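Local structure of phosphoserine phosphatase RsbX (Bacillus subtilis, 3W42) at residues L38-A43 / S91-N96; S28-A33 / A58-V63; H154-N159 / R187-T192; N109-L114 / P124-G129. The protein dephosphorylates phosphoserine in RsbS as a manganese-binding PPM-type phosphatase, and so restrains sigma-B activity during growth and after stress. One frame throughout, in Å; residues are numbered along the deposited sequence.

Overall arrangement
All four contacts belong to one alpha-beta-beta-alpha sandwich of the PPM phosphatase type. Interactions 1 and 2 share the five-stranded sheet: 38-43 pairs with 91-96 in its buried middle, mainly by backbone bonds and aliphatic side chains, whereas strand 28-33, at its margin, meets helix segment 58-63 through a lysine stem, an aromatic ring and a water. Interactions 3 and 4 both reach the six-stranded sheet, where Arg111 O bonds to His154 N. Interaction 3 is buried yet polar, carrying two manganese ligands; interaction 4 lies at the surface and rests on an arginine, prolines and a water. Asn109 joins these two through Asp156, and Val42 packs on Thr155 between the sheets.

Interaction 1: residues L38-A43 / S91-N96; sequences LICAVA and SILKIN
Leu38 lies alongside Ile95, both pointing the same way, and its CD2 meets Ile95 CD1 at 3.5 Å. The two residues form a hydrogen-bonded pair of antiparallel strands 38-43 and 91-96, neighbours in the five-stranded sheet of the PPM-type alpha-beta-beta-alpha sandwich. The segments run at 169°, with 4.7 Å between their axes. Three such pairs, Leu38 with Ile95, Cys40 with Leu93 and Val42 with Ser91, each exchange two backbone N-H...O bonds; the straightest, Leu93 N to Cys40 O (2.9 Å), has an angle of 177° at the hydrogen. On the face toward the other sheet Cys40 packs on Ile153 and Leu93 and Ile95 on Phe151, while Leu38 leans on Met31 of strand 27-33. Cys40 SG, in the crowded position between backbone N and carbonyl carbon, touches Leu93 CB at 3.9 Å.

On the other face Ala41 lies under Val63 of helix 49-65 and Ile92 under helix 71-81, as does Ile39, whose CG1, anti to the backbone N, brings CD1 to 3.7 Å from Lys94 CG. The lysine bends at chi3 and chi4, so that NZ bonds to Ala67 O and donates to a water 3.0 Å away, which donates to Leu38 O.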
loop_
_atom_site.group_PDB
_atom_site.type_symbol
_atom_site.label_atom_id
_atom_site.label_comp_id
_atom_site.label_asym_id
_atom_site.label_seq_id
_atom_site.Cartn_x
_atom_site.Cartn_y
_atom_site.Cartn_z
ATOM N N LEU A 38 -4.453 -4.510 11.769
ATOM C CA LEU A 38 -4.642 -4.198 10.323
ATOM C C LEU A 38 -3.639 -5.015 9.557
ATOM O O LEU A 38 -2.463 -5.063 9.950
ATOM C CB LEU A 38 -4.370 -2.678 10.018
ATOM C CG LEU A 38 -4.536 -2.189 8.584
ATOM C CD1 LEU A 38 -6.055 -1.972 8.375
ATOM C CD2 LEU A 38 -3.760 -0.881 8.171
ATOM N N ILE A 39 -4.035 -5.509 8.386
ATOM C CA ILE A 39 -3.076 -5.815 7.359
ATOM C C ILE A 39 -3.522 -5.164 6.082
ATOM O O ILE A 39 -4.716 -5.037 5.766
ATOM C CB ILE A 39 -2.881 -7.272 7.128
ATOM C CG1 ILE A 39 -1.669 -7.475 6.215
ATOM C CG2 ILE A 39 -4.134 -7.937 6.583
ATOM C CD1 ILE A 39 -1.107 -8.824 6.289
ATOM N N CYS A 40 -2.553 -4.687 5.356
ATOM C CA CYS A 40 -2.863 -4.132 4.023
ATOM C C CYS A 40 -1.650 -4.290 3.130
ATOM O O CYS A 40 -0.524 -4.475 3.533
ATOM C CB CYS A 40 -3.472 -2.772 3.961
ATOM S SG CYS A 40 -2.248 -1.545 4.521
ATOM N N ALA A 41 -1.948 -4.328 1.846
ATOM C CA ALA A 41 -0.925 -4.482 0.825
ATOM C C ALA A 41 -1.383 -3.822 -0.443
ATOM O O ALA A 41 -2.583 -3.821 -0.752
ATOM C CB ALA A 41 -0.616 -5.930 0.577
ATOM N N VAL A 42 -0.440 -3.345 -1.210
ATOM C CA VAL A 42 -0.639 -2.772 -2.534
ATOM C C VAL A 42 0.414 -3.345 -3.441
ATOM O O VAL A 42 1.604 -3.392 -3.046
ATOM C CB VAL A 42 -0.613 -1.221 -2.511
ATOM C CG1 VAL A 42 -0.743 -0.658 -3.918
ATOM C CG2 VAL A 42 -1.711 -0.675 -1.551
ATOM N N ALA A 43 0.053 -3.729 -4.649
ATOM C CA ALA A 43 0.968 -4.274 -5.606
ATOM C C ALA A 43 0.685 -3.785 -7.006
ATOM O O ALA A 43 -0.473 -3.507 -7.348
ATOM C CB ALA A 43 0.926 -5.837 -5.568
ATOM N N SER A 91 4.141 -3.697 -1.511
ATOM C CA SER A 91 4.347 -3.214 -0.164
ATOM C C SER A 91 3.340 -3.818 0.730
ATOM O O SER A 91 2.142 -3.911 0.404
ATOM C CB SER A 91 4.221 -1.724 -0.106
ATOM O OG SER A 91 5.234 -1.146 -0.950
ATOM N N ILE A 92 3.774 -4.273 1.930
ATOM C CA ILE A 92 2.928 -4.931 2.901
ATOM C C ILE A 92 3.117 -4.264 4.263
ATOM O O ILE A 92 4.238 -4.058 4.723
ATOM C CB ILE A 92 3.261 -6.418 3.042
ATOM C CG1 ILE A 92 3.126 -7.098 1.662
ATOM C CG2 ILE A 92 2.257 -7.124 3.981
ATOM C CD1 ILE A 92 3.480 -8.621 1.688
ATOM N N LEU A 93 2.003 -3.875 4.889
ATOM C CA LEU A 93 1.953 -3.160 6.152
ATOM C C LEU A 93 1.073 -3.920 7.120
ATOM O O LEU A 93 -0.073 -4.254 6.799
ATOM C CB LEU A 93 1.381 -1.777 5.920
ATOM C CG LEU A 93 1.152 -0.882 7.136
ATOM C CD1 LEU A 93 2.465 -0.532 7.834
ATOM C CD2 LEU A 93 0.400 0.375 6.776
ATOM N N LYS A 94 1.543 -4.124 8.341
ATOM C CA LYS A 94 0.739 -4.635 9.449
ATOM C C LYS A 94 0.790 -3.640 10.587
ATOM O O LYS A 94 1.821 -3.010 10.834
ATOM C CB LYS A 94 1.223 -6.009 9.904
ATOM C CG LYS A 94 0.812 -7.167 8.973
ATOM C CD LYS A 94 1.471 -8.504 9.311
ATOM C CE LYS A 94 1.126 -9.009 10.714
ATOM N NZ LYS A 94 -0.193 -9.588 10.820
ATOM N N ILE A 95 -0.321 -3.504 11.293
ATOM C CA ILE A 95 -0.447 -2.594 12.428
ATOM C C ILE A 95 -1.071 -3.328 13.581
ATOM O O ILE A 95 -2.099 -3.963 13.439
ATOM C CB ILE A 95 -1.226 -1.324 12.099
ATOM C CG1 ILE A 95 -0.721 -0.656 10.833
ATOM C CG2 ILE A 95 -1.240 -0.445 13.334
ATOM C CD1 ILE A 95 -1.489 0.612 10.389
ATOM N N ASN A 96 -0.463 -3.216 14.772
ATOM C CA ASN A 96 -1.076 -3.663 16.012
ATOM C C ASN A 96 -1.534 -2.406 16.791
ATOM O O ASN A 96 -0.707 -1.563 17.145
ATOM C CB ASN A 96 -0.060 -4.490 16.857
ATOM C CG ASN A 96 -0.745 -4.945 18.101
ATOM O OD1 ASN A 96 -0.942 -4.186 19.040
ATOM N ND2 ASN A 96 -1.211 -6.241 18.104
HETATM O O HOH W 1 -1.511 -7.065 11.674
#

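Interaction 2: residues S28-A33 / A58-V63; sequences SFFMKA and AIKDLV
Lys60 and Phe30 carry most of this contact, with Val63 adding an apolar end. Segment 58-63 of helix 49-65 lies over strand segment 28-33, the two running nearly parallel at 15° with their axes 7.4 Å apart, and the backbones come nearest where Phe30 CA lies 5.3 Å from Lys60 CA. The lysine leaves the helix with CG anti to the backbone N (chi1 173°), and its aliphatic stem is laid across the strand. CG comes to 3.2 Å from Phe29 O, and the same methylene packs against Phe30 CB. A bend at chi3 (59°) separates this apolar stem from the ammonium end: NZ donates to a water at 2.8 Å, and that water lies 2.5 Å from Ser28 OG. The serine hydroxyl is also hydrogen-bonded to Ser56 OG, one turn earlier on the same helix, so the start of the strand segment is tied to the helix both directly and through water.

Phe30 has its CG anti to the backbone N, which carries the ring along the helix toward its C-terminal part. Its CD2 meets Val63 CG1 at 3.9 Å as the two side chains run past one another antiparallel, the methyl approaching the ring obliquely. Lys32 CE lies at the ring's edge, in its plane. Beyond Phe30, Val63 also packs on Ala41, Ile92 and Ile74, which places it in the buried layer between helices and sheet. Here the helix layer covers the marginal strand of the five-stranded sheet, one outer alpha-beta interface of the PPM-type alpha-beta-beta-alpha sandwich.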
loop_
_atom_site.group_PDB
_atom_site.type_symbol
_atom_site.label_atom_id
_atom_site.label_comp_id
_atom_site.label_asym_id
_atom_site.label_seq_id
_atom_site.Cartn_x
_atom_site.Cartn_y
_atom_site.Cartn_z
ATOM N N SER A 28 -3.239 -4.255 -7.649
ATOM C CA SER A 28 -4.154 -4.895 -6.720
ATOM C C SER A 28 -3.910 -4.322 -5.312
ATOM O O SER A 28 -2.893 -3.683 -5.004
ATOM C CB SER A 28 -4.102 -6.445 -6.792
ATOM O OG SER A 28 -4.358 -7.075 -8.027
ATOM N N PHE A 29 -4.896 -4.571 -4.436
ATOM C CA PHE A 29 -4.790 -4.207 -3.023
ATOM C C PHE A 29 -5.507 -5.226 -2.207
ATOM O O PHE A 29 -6.382 -5.935 -2.659
ATOM C CB PHE A 29 -5.327 -2.823 -2.765
ATOM C CG PHE A 29 -6.855 -2.737 -3.064
ATOM C CD1 PHE A 29 -7.786 -3.088 -2.125
ATOM C CD2 PHE A 29 -7.293 -2.351 -4.332
ATOM C CE1 PHE A 29 -9.119 -3.043 -2.409
ATOM C CE2 PHE A 29 -8.630 -2.312 -4.596
ATOM C CZ PHE A 29 -9.508 -2.715 -3.666
ATOM N N PHE A 30 -5.141 -5.263 -0.935
ATOM C CA PHE A 30 -5.901 -6.001 0.077
ATOM C C PHE A 30 -5.903 -5.176 1.365
ATOM O O PHE A 30 -4.852 -4.587 1.727
ATOM C CB PHE A 30 -5.337 -7.404 0.350
ATOM C CG PHE A 30 -6.198 -8.135 1.332
ATOM C CD1 PHE A 30 -7.424 -8.601 0.942
ATOM C CD2 PHE A 30 -5.834 -8.273 2.661
ATOM C CE1 PHE A 30 -8.269 -9.219 1.905
ATOM C CE2 PHE A 30 -6.641 -8.865 3.570
ATOM C CZ PHE A 30 -7.853 -9.337 3.222
ATOM N N MET A 31 -6.970 -5.150 2.095
ATOM C CA MET A 31 -7.155 -4.304 3.350
ATOM C C MET A 31 -8.007 -5.181 4.279
ATOM O O MET A 31 -9.132 -5.467 3.866
ATOM C CB MET A 31 -7.922 -2.957 3.211
ATOM C CG MET A 31 -8.354 -2.278 4.527
ATOM S SD MET A 31 -6.995 -1.846 5.660
ATOM C CE MET A 31 -6.516 -0.735 4.588
ATOM N N LYS A 32 -7.615 -5.446 5.509
ATOM C CA LYS A 32 -8.551 -5.927 6.522
ATOM C C LYS A 32 -8.133 -5.434 7.872
ATOM O O LYS A 32 -6.999 -5.563 8.255
ATOM C CB LYS A 32 -8.597 -7.448 6.545
ATOM C CG LYS A 32 -9.567 -8.064 7.492
ATOM C CD LYS A 32 -9.177 -9.563 7.705
ATOM C CE LYS A 32 -9.528 -10.414 6.398
ATOM N NZ LYS A 32 -9.421 -11.979 6.204
ATOM N N ALA A 33 -9.069 -4.874 8.594
ATOM C CA ALA A 33 -8.919 -4.437 9.940
ATOM C C ALA A 33 -9.915 -5.152 10.838
ATOM O O ALA A 33 -11.058 -5.357 10.443
ATOM C CB ALA A 33 -9.045 -2.888 10.096
ATOM N N ALA A 58 -2.186 -12.354 -7.262
ATOM C CA ALA A 58 -1.633 -13.439 -6.463
ATOM C C ALA A 58 -1.173 -12.911 -5.129
ATOM O O ALA A 58 -1.362 -13.568 -4.095
ATOM C CB ALA A 58 -0.493 -14.136 -7.214
ATOM N N ILE A 59 -0.597 -11.721 -5.124
ATOM C CA ILE A 59 -0.197 -11.011 -3.943
ATOM C C ILE A 59 -1.379 -10.729 -3.028
ATOM O O ILE A 59 -1.375 -11.025 -1.824
ATOM C CB ILE A 59 0.650 -9.833 -4.283
ATOM C CG1 ILE A 59 1.975 -10.419 -4.964
ATOM C CG2 ILE A 59 0.912 -8.983 -3.055
ATOM C CD1 ILE A 59 2.958 -9.349 -5.395
ATOM N N LYS A 60 -2.437 -10.121 -3.583
ATOM C CA LYS A 60 -3.623 -9.866 -2.809
ATOM C C LYS A 60 -4.173 -11.125 -2.153
ATOM O O LYS A 60 -4.551 -11.089 -0.972
ATOM C CB LYS A 60 -4.688 -9.265 -3.766
ATOM C CG LYS A 60 -6.059 -9.088 -3.192
ATOM C CD LYS A 60 -7.034 -8.785 -4.311
ATOM C CE LYS A 60 -7.057 -9.877 -5.329
ATOM N NZ LYS A 60 -8.096 -9.675 -6.353
ATOM N N ASP A 61 -4.202 -12.223 -2.860
ATOM C CA ASP A 61 -4.686 -13.485 -2.309
ATOM C C ASP A 61 -3.794 -14.017 -1.161
ATOM O O ASP A 61 -4.303 -14.495 -0.159
ATOM C CB ASP A 61 -4.734 -14.545 -3.417
ATOM C CG ASP A 61 -5.491 -15.746 -2.995
ATOM O OD1 ASP A 61 -6.737 -15.625 -2.792
ATOM O OD2 ASP A 61 -4.841 -16.773 -2.891
ATOM N N LEU A 62 -2.489 -13.949 -1.340
ATOM C CA LEU A 62 -1.551 -14.465 -0.324
ATOM C C LEU A 62 -1.582 -13.576 0.917
ATOM O O LEU A 62 -1.499 -14.119 2.049
ATOM C CB LEU A 62 -0.161 -14.532 -0.883
ATOM C CG LEU A 62 0.060 -15.690 -1.883
ATOM C CD1 LEU A 62 1.309 -15.467 -2.679
ATOM C CD2 LEU A 62 0.081 -17.033 -1.169
ATOM N N VAL A 63 -1.715 -12.281 0.761
ATOM C CA VAL A 63 -1.725 -11.398 1.939
ATOM C C VAL A 63 -2.996 -11.711 2.733
ATOM O O VAL A 63 -2.956 -11.760 3.958
ATOM C CB VAL A 63 -1.673 -9.924 1.466
ATOM C CG1 VAL A 63 -1.987 -8.994 2.619
ATOM C CG2 VAL A 63 -0.292 -9.627 0.895
HETATM O O HOH W 2 -6.727 -7.846 -7.963
#

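Interaction 3: residues H154-N159 / R187-T192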
loop_
_atom_site.group_PDB
_atom_site.type_symbol
_atom_site.label_atom_id
_atom_site.label_comp_id
_atom_site.label_asym_id
_atom_site.label_seq_id
_atom_site.Cartn_x
_atom_site.Cartn_y
_atom_site.Cartn_z
ATOM N N HIS A 154 0.913 3.914 -2.031
ATOM C CA HIS A 154 0.419 4.173 -3.391
ATOM C C HIS A 154 1.293 3.584 -4.457
ATOM O O HIS A 154 2.542 3.493 -4.324
ATOM C CB HIS A 154 0.245 5.668 -3.616
ATOM C CG HIS A 154 1.487 6.485 -3.674
ATOM N ND1 HIS A 154 2.239 6.596 -4.825
ATOM C CD2 HIS A 154 2.126 7.283 -2.772
ATOM C CE1 HIS A 154 3.272 7.426 -4.576
ATOM N NE2 HIS A 154 3.217 7.859 -3.335
ATOM N N THR A 155 0.689 3.177 -5.560
ATOM C CA THR A 155 1.401 2.784 -6.746
ATOM C C THR A 155 1.979 3.999 -7.489
ATOM O O THR A 155 1.609 5.161 -7.228
ATOM C CB THR A 155 0.575 1.864 -7.653
ATOM O OG1 THR A 155 -0.543 2.615 -8.121
ATOM C CG2 THR A 155 0.151 0.583 -6.963
ATOM N N ASP A 156 2.807 3.683 -8.455
ATOM C CA ASP A 156 3.445 4.714 -9.271
ATOM C C ASP A 156 2.520 5.501 -10.167
ATOM O O ASP A 156 2.901 6.508 -10.684
ATOM C CB ASP A 156 4.620 4.104 -10.048
ATOM C CG ASP A 156 4.212 3.086 -11.089
ATOM O OD1 ASP A 156 3.012 2.790 -11.205
ATOM O OD2 ASP A 156 5.152 2.584 -11.783
ATOM N N GLY A 157 1.274 5.099 -10.289
ATOM C CA GLY A 157 0.292 5.895 -11.017
ATOM C C GLY A 157 -0.056 7.189 -10.298
ATOM O O GLY A 157 -0.605 8.074 -10.937
ATOM N N LEU A 158 0.203 7.317 -8.994
ATOM C CA LEU A 158 -0.011 8.527 -8.254
ATOM C C LEU A 158 1.360 9.253 -8.160
ATOM O O LEU A 158 2.289 8.774 -7.547
ATOM C CB LEU A 158 -0.494 8.236 -6.844
ATOM C CG LEU A 158 -0.780 9.475 -6.012
ATOM C CD1 LEU A 158 -1.878 10.305 -6.501
ATOM C CD2 LEU A 158 -1.029 9.088 -4.566
ATOM N N ASN A 159 1.406 10.435 -8.810
ATOM C CA ASN A 159 2.616 11.233 -8.925
ATOM C C ASN A 159 2.300 12.616 -8.330
ATOM O O ASN A 159 1.630 13.441 -8.908
ATOM C CB ASN A 159 3.034 11.368 -10.377
ATOM C CG ASN A 159 4.331 12.121 -10.544
ATOM O OD1 ASN A 159 5.025 12.467 -9.551
ATOM N ND2 ASN A 159 4.690 12.388 -11.808
ATOM N N ARG A 187 -5.149 9.851 -15.613
ATOM C CA ARG A 187 -5.224 8.415 -15.811
ATOM C C ARG A 187 -4.159 7.883 -16.762
ATOM O O ARG A 187 -4.393 6.957 -17.571
ATOM C CB ARG A 187 -6.661 8.043 -16.266
ATOM C CG ARG A 187 -7.737 8.484 -15.300
ATOM C CD ARG A 187 -9.137 8.088 -15.763
ATOM N NE ARG A 187 -9.224 6.668 -15.846
ATOM C CZ ARG A 187 -10.291 6.012 -16.281
ATOM N NH1 ARG A 187 -11.390 6.661 -16.652
ATOM N NH2 ARG A 187 -10.215 4.704 -16.344
ATOM N N LYS A 188 -2.946 8.360 -16.597
ATOM C CA LYS A 188 -1.869 7.879 -17.419
ATOM C C LYS A 188 -1.436 6.421 -17.075
ATOM O O LYS A 188 -0.917 5.687 -17.928
ATOM C CB LYS A 188 -0.711 8.840 -17.276
ATOM C CG LYS A 188 0.468 8.474 -17.941
ATOM C CD LYS A 188 1.163 9.755 -18.415
ATOM C CE LYS A 188 0.178 10.985 -18.591
ATOM N NZ LYS A 188 -1.181 10.722 -19.233
ATOM N N ASP A 189 -1.628 5.982 -15.851
ATOM C CA ASP A 189 -1.374 4.633 -15.439
ATOM C C ASP A 189 -2.526 4.242 -14.513
ATOM O O ASP A 189 -3.249 5.101 -14.028
ATOM C CB ASP A 189 -0.023 4.547 -14.661
ATOM C CG ASP A 189 0.445 3.127 -14.337
ATOM O OD1 ASP A 189 -0.072 2.160 -14.961
ATOM O OD2 ASP A 189 1.371 2.996 -13.494
ATOM N N ASP A 190 -2.667 2.937 -14.218
ATOM C CA ASP A 190 -3.433 2.508 -13.073
ATOM C C ASP A 190 -2.953 3.246 -11.833
ATOM O O ASP A 190 -1.732 3.439 -11.653
ATOM C CB ASP A 190 -3.241 1.016 -12.867
ATOM C CG ASP A 190 -3.690 0.148 -14.066
ATOM O OD1 ASP A 190 -4.677 0.510 -14.723
ATOM O OD2 ASP A 190 -3.072 -0.912 -14.253
ATOM N N LEU A 191 -3.885 3.646 -11.006
ATOM C CA LEU A 191 -3.564 4.451 -9.809
ATOM C C LEU A 191 -4.302 3.841 -8.659
ATOM O O LEU A 191 -5.551 3.781 -8.666
ATOM C CB LEU A 191 -3.994 5.893 -10.061
ATOM C CG LEU A 191 -3.539 6.962 -9.099
ATOM C CD1 LEU A 191 -3.752 8.346 -9.702
ATOM C CD2 LEU A 191 -4.208 6.889 -7.776
ATOM N N THR A 192 -3.562 3.409 -7.617
ATOM C CA THR A 192 -4.089 2.807 -6.390
ATOM C C THR A 192 -3.476 3.454 -5.224
ATOM O O THR A 192 -2.241 3.611 -5.176
ATOM C CB THR A 192 -3.827 1.283 -6.376
ATOM O OG1 THR A 192 -4.329 0.688 -7.552
ATOM C CG2 THR A 192 -4.477 0.636 -5.204
HETATM O O HOH W 3 -1.771 8.076 -13.479
#
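His154 ends strand 150-154 with its CA 3.3 Å from Thr192 O, a CA-H...O contact. Its ring turns away from segment 187-192, and ND1 donates to Thr155 O in an almost straight bond (175°) lying in the ring plane but arriving from above the carbonyl plane. One face of the imidazole is covered toward its rim by Leu158 CD2. Thr155 makes the backbone link between the segments: its N donates to Thr192 O at 3.0 Å, nearly along the C=O axis. Its OG1 and Thr192 OG1 both bond to Asp27 OD2, so one carboxylate oxygen holds the two threonines. Thr155 O, already held by the histidine, also accepts from Leu158 N and closes a type I turn.

Asp156, second in that turn, has CG in the crowded position between its backbone N and carbonyl carbon. This swings OD1 back toward Asp189, to 2.8 Å from Asp189 OD2. The side chains cross at about a right angle, their carboxylate planes 62° apart; both oxygens are manganese ligands, and the cation probably offsets their repulsion. Asn109 ND2 holds the other oxygen, Asp156 OD2. Gly157 follows with its CA 3.2 Å from Asp190 O; a CB would clash with that oxygen. Its O receives a water that accepts from Asp189 N. Leu158 sets CB against Leu191 CG at 4.0 Å. With Asp44 as third protein ligand, the two loops build the aspartate-lined manganese site of a PPM-type phosphatase, at one end of the beta sandwich.

Interaction 4: residues N109-L114 / P124-G129; sequences NVRFIL and PLPISG
Segment 109-114 enters strand 111-115 and the loop 124-129 passes beside it without strand pairing, Asn109 CA and Pro126 CA lying 5.3 Å apart. This is an edge of the six-stranded sheet of the PPM-type beta sandwich, where the loop leaves the short end strand 121-122. Arg111 spans the gap. Its CG is anti to the carbonyl carbon, and bends at chi2 (-52°) and chi3 (-65°) fold the chain back so that the guanidinium lies over the loop. Pro126 CD sits above the centre of one guanidinium face, 3.5 Å from CZ, with the proline crossing the arginine obliquely. At the edge of the same group NH2 donates to Pro124 O at 3.0 Å, a bond of 156° that reaches the carbonyl from above its plane. The guanidinium is thus held both over a face and at an edge, which restricts its rotation.

Pro124 touches the strand through its ring CD, which meets Phe112 O at 3.4 Å. On the inner side Phe112 packs against Tyr104 and Leu93 of the other sheet, whereas Asn109, its ND2 taken up by Asp156 of the manganese site, is held by Thr89 through OD1. One water completes the link in the plane of the guanidinium: it accepts from Arg111 NE at 2.9 Å and from Phe112 N at 3.0 Å, and donates to Pro124 O at 2.8 Å.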
loop_
_atom_site.group_PDB
_atom_site.type_symbol
_atom_site.label_atom_id
_atom_site.label_comp_id
_atom_site.label_asym_id
_atom_site.label_seq_id
_atom_site.Cartn_x
_atom_site.Cartn_y
_atom_site.Cartn_z
ATOM N N ASN A 109 8.553 -0.101 -6.310
ATOM C CA ASN A 109 8.223 1.304 -6.397
ATOM C C ASN A 109 6.855 1.649 -5.861
ATOM O O ASN A 109 6.381 2.774 -6.106
ATOM C CB ASN A 109 8.428 1.812 -7.832
ATOM C CG ASN A 109 7.356 1.292 -8.759
ATOM O OD1 ASN A 109 6.614 0.355 -8.418
ATOM N ND2 ASN A 109 7.292 1.912 -9.929
ATOM N N VAL A 110 6.247 0.789 -5.075
ATOM C CA VAL A 110 5.064 1.143 -4.340
ATOM C C VAL A 110 5.496 1.834 -3.072
ATOM O O VAL A 110 6.343 1.308 -2.309
ATOM C CB VAL A 110 4.197 -0.156 -4.017
ATOM C CG1 VAL A 110 2.953 0.217 -3.225
ATOM C CG2 VAL A 110 3.832 -0.874 -5.298
ATOM N N ARG A 111 5.055 3.054 -2.852
ATOM C CA ARG A 111 5.582 3.931 -1.815
ATOM C C ARG A 111 4.692 3.960 -0.584
ATOM O O ARG A 111 3.480 3.816 -0.683
ATOM C CB ARG A 111 5.734 5.321 -2.349
ATOM C CG ARG A 111 6.627 5.477 -3.644
ATOM C CD ARG A 111 7.943 4.857 -3.516
ATOM N NE ARG A 111 8.783 5.484 -2.516
ATOM C CZ ARG A 111 9.543 6.572 -2.694
ATOM N NH1 ARG A 111 9.671 7.085 -3.937
ATOM N NH2 ARG A 111 10.229 7.080 -1.671
ATOM N N PHE A 112 5.306 4.174 0.557
ATOM C CA PHE A 112 4.636 4.284 1.832
ATOM C C PHE A 112 5.183 5.503 2.550
ATOM O O PHE A 112 6.405 5.696 2.654
ATOM C CB PHE A 112 4.916 3.029 2.695
ATOM C CG PHE A 112 4.431 3.066 4.109
ATOM C CD1 PHE A 112 3.149 3.460 4.474
ATOM C CD2 PHE A 112 5.241 2.574 5.143
ATOM C CE1 PHE A 112 2.728 3.377 5.783
ATOM C CE2 PHE A 112 4.836 2.494 6.444
ATOM C CZ PHE A 112 3.562 2.906 6.791
ATOM N N ILE A 113 4.271 6.354 3.039
ATOM C CA ILE A 113 4.614 7.534 3.795
ATOM C C ILE A 113 3.716 7.588 5.012
ATOM O O ILE A 113 2.484 7.545 4.849
ATOM C CB ILE A 113 4.413 8.871 2.923
ATOM C CG1 ILE A 113 5.193 8.802 1.598
ATOM C CG2 ILE A 113 4.843 10.041 3.807
ATOM C CD1 ILE A 113 4.470 8.218 0.443
ATOM N N LEU A 114 4.283 7.677 6.197
ATOM C CA LEU A 114 3.525 7.827 7.450
ATOM C C LEU A 114 3.967 9.139 8.085
ATOM O O LEU A 114 5.128 9.356 8.368
ATOM C CB LEU A 114 3.692 6.616 8.344
ATOM C CG LEU A 114 2.873 6.639 9.681
ATOM C CD1 LEU A 114 2.389 5.202 10.069
ATOM C CD2 LEU A 114 3.586 7.394 10.796
ATOM N N PRO A 124 10.401 5.771 3.559
ATOM C CA PRO A 124 11.505 5.035 3.026
ATOM C C PRO A 124 11.716 5.245 1.532
ATOM O O PRO A 124 10.754 5.366 0.789
ATOM C CB PRO A 124 11.183 3.564 3.356
ATOM C CG PRO A 124 9.721 3.564 3.482
ATOM C CD PRO A 124 9.370 4.871 4.111
ATOM N N LEU A 125 12.949 5.170 1.093
ATOM C CA LEU A 125 13.240 5.142 -0.318
ATOM C C LEU A 125 12.767 3.844 -0.899
ATOM O O LEU A 125 12.703 2.798 -0.239
ATOM C CB LEU A 125 14.737 5.230 -0.554
ATOM C CG LEU A 125 15.327 6.566 -0.185
ATOM C CD1 LEU A 125 16.805 6.471 -0.574
ATOM C CD2 LEU A 125 14.526 7.729 -0.889
ATOM N N PRO A 126 12.427 3.849 -2.210
ATOM C CA PRO A 126 12.010 2.605 -2.880
ATOM C C PRO A 126 13.162 1.626 -2.945
ATOM O O PRO A 126 14.303 2.057 -3.150
ATOM C CB PRO A 126 11.526 3.083 -4.241
ATOM C CG PRO A 126 12.370 4.293 -4.530
ATOM C CD PRO A 126 12.621 4.925 -3.196
ATOM N N ILE A 127 12.920 0.357 -2.780
ATOM C CA ILE A 127 13.869 -0.728 -2.937
ATOM C C ILE A 127 13.904 -1.087 -4.442
ATOM O O ILE A 127 12.854 -1.377 -5.021
ATOM C CB ILE A 127 13.446 -1.915 -2.022
ATOM C CG1 ILE A 127 13.471 -1.510 -0.528
ATOM C CG2 ILE A 127 14.243 -3.130 -2.359
ATOM C CD1 ILE A 127 14.864 -1.380 0.067
ATOM N N SER A 128 15.058 -1.145 -5.050
ATOM C CA SER A 128 15.165 -1.469 -6.467
ATOM C C SER A 128 14.704 -2.840 -6.754
ATOM O O SER A 128 14.719 -3.749 -5.943
ATOM C CB SER A 128 16.616 -1.243 -6.957
ATOM O OG SER A 128 17.514 -2.089 -6.233
ATOM N N GLY A 129 14.297 -2.999 -8.014
ATOM C CA GLY A 129 13.870 -4.282 -8.522
ATOM C C GLY A 129 12.375 -4.540 -8.267
ATOM O O GLY A 129 11.569 -3.662 -8.222
HETATM O O HOH W 4 8.301 4.275 0.081
#